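Local coordinates for trehalose-6-phosphate phosphatase (Candida albicans, PDB 5DXI), which is a phosphatase of the HAD superfamily, modelled here with magnesium and beryllium trifluoride at its active site, at residues H90-K95 with K187-G192. Residues are numbered along the deposited sequence; the frame is centred on the assembly and turned at random.
Sequences HGCFMK and KFVNKG. With BEF (beryllium trifluoride ion), chain F.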
ATOM      1  N   HIS A  90      -1.520   5.568  -5.126  1.00 25.73           N
ATOM      2  CA  HIS A  90      -2.231   5.609  -3.859  1.00 28.84           C
ATOM      3  C   HIS A  90      -3.742   5.559  -4.084  1.00 29.66           C
ATOM      4  O   HIS A  90      -4.466   6.333  -3.488  1.00 31.61           O
ATOM      5  CB  HIS A  90      -1.869   6.867  -3.048  1.00 27.28           C
ATOM      6  CG  HIS A  90      -0.396   7.055  -2.828  1.00 28.79           C
ATOM      7  ND1 HIS A  90       0.303   6.392  -1.841  1.00 27.08           N
ATOM      8  CD2 HIS A  90       0.502   7.848  -3.457  1.00 27.53           C
ATOM      9  CE1 HIS A  90       1.574   6.765  -1.877  1.00 28.86           C
ATOM     10  NE2 HIS A  90       1.720   7.648  -2.850  1.00 28.19           N
ATOM     11  N   GLY A  91      -4.204   4.662  -4.956  1.00 29.45           N
ATOM     12  CA  GLY A  91      -5.634   4.458  -5.145  1.00 30.37           C
ATOM     13  C   GLY A  91      -6.271   5.123  -6.361  1.00 33.15           C
ATOM     14  O   GLY A  91      -7.486   5.032  -6.550  1.00 30.19           O
ATOM     15  N   CYS A  92      -5.470   5.780  -7.198  1.00 29.40           N
ATOM     16  CA  CYS A  92      -6.035   6.454  -8.365  1.00 30.11           C
ATOM     17  C   CYS A  92      -6.348   5.502  -9.512  1.00 32.82           C
ATOM     18  O   CYS A  92      -7.269   5.757 -10.300  1.00 31.21           O
ATOM     19  CB  CYS A  92      -5.097   7.560  -8.848  1.00 28.42           C
ATOM     20  SG  CYS A  92      -4.946   8.913  -7.643  1.00 31.83           S
ATOM     21  N   PHE A  93      -5.611   4.394  -9.598  1.00 31.43           N
ATOM     22  CA  PHE A  93      -5.764   3.466 -10.729  1.00 30.58           C
ATOM     23  C   PHE A  93      -5.832   2.025 -10.263  1.00 32.34           C
ATOM     24  O   PHE A  93      -5.205   1.678  -9.275  1.00 32.72           O
ATOM     25  CB  PHE A  93      -4.600   3.604 -11.729  1.00 26.57           C
ATOM     26  CG  PHE A  93      -4.465   4.973 -12.330  1.00 29.23           C
ATOM     27  CD1 PHE A  93      -3.730   5.956 -11.691  1.00 29.80           C
ATOM     28  CD2 PHE A  93      -5.078   5.277 -13.534  1.00 30.04           C
ATOM     29  CE1 PHE A  93      -3.617   7.218 -12.244  1.00 31.60           C
ATOM     30  CE2 PHE A  93      -4.967   6.537 -14.092  1.00 30.53           C
ATOM     31  CZ  PHE A  93      -4.234   7.506 -13.456  1.00 29.85           C
ATOM     32  N   MET A  94      -6.590   1.196 -10.979  1.00 31.77           N
ATOM     33  CA  MET A  94      -6.672  -0.246 -10.709  1.00 34.27           C
ATOM     34  C   MET A  94      -6.558  -1.037 -11.999  1.00 35.25           C
ATOM     35  O   MET A  94      -7.087  -0.616 -13.025  1.00 34.38           O
ATOM     36  CB  MET A  94      -7.997  -0.626 -10.045  1.00 34.80           C
ATOM     37  CG  MET A  94      -8.132  -0.276  -8.615  1.00 36.01           C
ATOM     38  SD  MET A  94      -9.724  -0.850  -7.967  1.00 35.09           S
ATOM     39  CE  MET A  94      -9.442  -2.597  -7.726  1.00 33.92           C
ATOM     40  N   LYS A  95      -5.917  -2.198 -11.951  1.00 34.70           N
ATOM     41  CA  LYS A  95      -5.956  -3.075 -13.112  1.00 34.87           C
ATOM     42  C   LYS A  95      -6.098  -4.535 -12.686  1.00 36.54           C
ATOM     43  O   LYS A  95      -5.199  -5.111 -12.062  1.00 34.93           O
ATOM     44  CB  LYS A  95      -4.719  -2.882 -14.008  1.00 33.92           C
ATOM     45  CG  LYS A  95      -4.856  -3.648 -15.342  1.00 36.65           C
ATOM     46  CD  LYS A  95      -3.690  -3.440 -16.297  1.00 42.95           C
ATOM     47  CE  LYS A  95      -2.474  -4.226 -15.856  1.00 46.29           C
ATOM     48  NZ  LYS A  95      -1.562  -4.548 -16.995  1.00 51.23           N
ATOM     49  N   LYS A 187      -8.416  13.490  -2.090  1.00 34.23           N
ATOM     50  CA  LYS A 187      -8.695  12.916  -0.795  1.00 37.14           C
ATOM     51  C   LYS A 187      -9.603  11.699  -0.906  1.00 37.61           C
ATOM     52  O   LYS A 187      -9.535  10.791  -0.075  1.00 38.07           O
ATOM     53  CB  LYS A 187      -9.306  13.971   0.137  1.00 43.24           C
ATOM     54  CG  LYS A 187      -9.360  13.526   1.584  1.00 45.54           C
ATOM     55  CD  LYS A 187      -9.427  14.705   2.559  1.00 48.05           C
ATOM     56  CE  LYS A 187     -10.816  15.287   2.641  1.00 52.48           C
ATOM     57  NZ  LYS A 187     -11.746  14.337   3.315  1.00 61.02           N
ATOM     58  N   PHE A 188     -10.455  11.665  -1.924  1.00 34.69           N
ATOM     59  CA  PHE A 188     -11.482  10.631  -1.958  1.00 39.22           C
ATOM     60  C   PHE A 188     -11.103   9.415  -2.805  1.00 38.98           C
ATOM     61  O   PHE A 188     -11.930   8.530  -3.022  1.00 38.82           O
ATOM     62  CB  PHE A 188     -12.805  11.242  -2.440  1.00 42.29           C
ATOM     63  CG  PHE A 188     -13.315  12.320  -1.523  1.00 43.12           C
ATOM     64  CD1 PHE A 188     -13.827  11.996  -0.275  1.00 47.40           C
ATOM     65  CD2 PHE A 188     -13.251  13.654  -1.890  1.00 44.29           C
ATOM     66  CE1 PHE A 188     -14.280  12.986   0.586  1.00 50.56           C
ATOM     67  CE2 PHE A 188     -13.698  14.647  -1.034  1.00 50.29           C
ATOM     68  CZ  PHE A 188     -14.212  14.311   0.206  1.00 47.20           C
ATOM     69  N   VAL A 189      -9.858   9.381  -3.276  1.00 35.61           N
ATOM     70  CA  VAL A 189      -9.215   8.137  -3.716  1.00 35.55           C
ATOM     71  C   VAL A 189      -8.055   7.836  -2.750  1.00 38.60           C
ATOM     72  O   VAL A 189      -7.333   8.751  -2.349  1.00 38.81           O
ATOM     73  CB  VAL A 189      -8.686   8.209  -5.169  1.00 36.78           C
ATOM     74  CG1 VAL A 189      -9.834   8.197  -6.190  1.00 42.06           C
ATOM     75  CG2 VAL A 189      -7.779   9.416  -5.368  1.00 37.12           C
ATOM     76  N   ASN A 190      -7.903   6.572  -2.357  1.00 34.47           N
ATOM     77  CA  ASN A 190      -6.822   6.156  -1.461  1.00 34.24           C
ATOM     78  C   ASN A 190      -6.740   4.631  -1.389  1.00 31.31           C
ATOM     79  O   ASN A 190      -7.632   3.935  -1.884  1.00 28.27           O
ATOM     80  CB  ASN A 190      -7.011   6.729  -0.056  1.00 31.93           C
ATOM     81  CG  ASN A 190      -8.338   6.319   0.562  1.00 35.56           C
ATOM     82  OD1 ASN A 190      -8.500   5.183   1.030  1.00 32.33           O
ATOM     83  ND2 ASN A 190      -9.292   7.258   0.595  1.00 35.17           N
ATOM     84  N   LYS A 191      -5.671   4.117  -0.780  1.00 29.06           N
ATOM     85  CA  LYS A 191      -5.446   2.672  -0.736  1.00 28.27           C
ATOM     86  C   LYS A 191      -6.553   1.954   0.055  1.00 27.65           C
ATOM     87  O   LYS A 191      -6.815   0.777  -0.174  1.00 28.60           O
ATOM     88  CB  LYS A 191      -4.071   2.355  -0.140  1.00 26.58           C
ATOM     89  CG  LYS A 191      -2.865   2.783  -0.994  1.00 23.98           C
ATOM     90  CD  LYS A 191      -1.582   2.072  -0.538  1.00 22.70           C
ATOM     91  CE  LYS A 191      -0.364   2.385  -1.449  1.00 23.23           C
ATOM     92  NZ  LYS A 191       0.850   1.636  -0.952  1.00 21.87           N
ATOM     93  N   GLY A 192      -7.192   2.659   0.985  1.00 30.87           N
ATOM     94  CA  GLY A 192      -8.295   2.092   1.743  1.00 30.64           C
ATOM     95  C   GLY A 192      -9.514   1.784   0.875  1.00 31.00           C
ATOM     96  O   GLY A 192     -10.179   0.765   1.074  1.00 29.95           O
TER
HETATM   97 BE   BEF F 402       3.904   0.989  -1.435  1.00 26.46          BE
HETATM   98  F1  BEF F 402       3.251   2.598  -1.769  1.00 28.77           F
HETATM   99  F2  BEF F 402       5.472   1.727  -1.095  1.00 26.93           F
HETATM  100  F3  BEF F 402       4.446   0.696  -3.091  1.00 26.83           F
HETATM  101  O   HOH W   1      -9.442   4.951  -4.537  1.00 36.55           O
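Gly91 and Asn190 bring their backbones to 4.2 Å between CA atoms where the loop ahead of strand 93-95 passes the turn leading into helix 191-199. No direct hydrogen bond spans the two segments; instead Asn190 CA lies 3.1 Å from His90 O in a CA-H...O contact, and one water links the two segments, donating to Gly91 O and accepting from Asn190 N. Gly91, at phi 100°, has no side chain, and its bare CA lets the two backbones pass this closely. Val189 sits over the carbonyl of Gly91, CB 3.7 Å from Gly91 O, while its CG2 branch meets Cys92 SG at 3.7 Å, a small apolar patch that Val138 and Phe109 extend. Asn190 is the N-cap of the helix: OD1 accepts a hydrogen bond from Glu193 N and a weak, strongly bent one from Gly192 N. Lys191, its CD anti to CA (chi2 -163°) and the chain staying extended to NZ, crosses the His90 side chain obliquely, CE 4.1 Å from ND1, and its NZ donates to F1 of the beryllium trifluoride ion at 2.7 Å. The same NZ is salt-bridged to Asp237 and bonded to Ile67 O. The imidazole is held at both nitrogens, ND1 by Thr236 and NE2 more weakly by Glu183 and a bound glucose. The contact thus brings together, at the active site of this HAD-type phosphatase, a residue of the glycan pocket, His90, and one of the beryllium trifluoride pocket, Lys191, which gives an N-H to a fluorine of that ion.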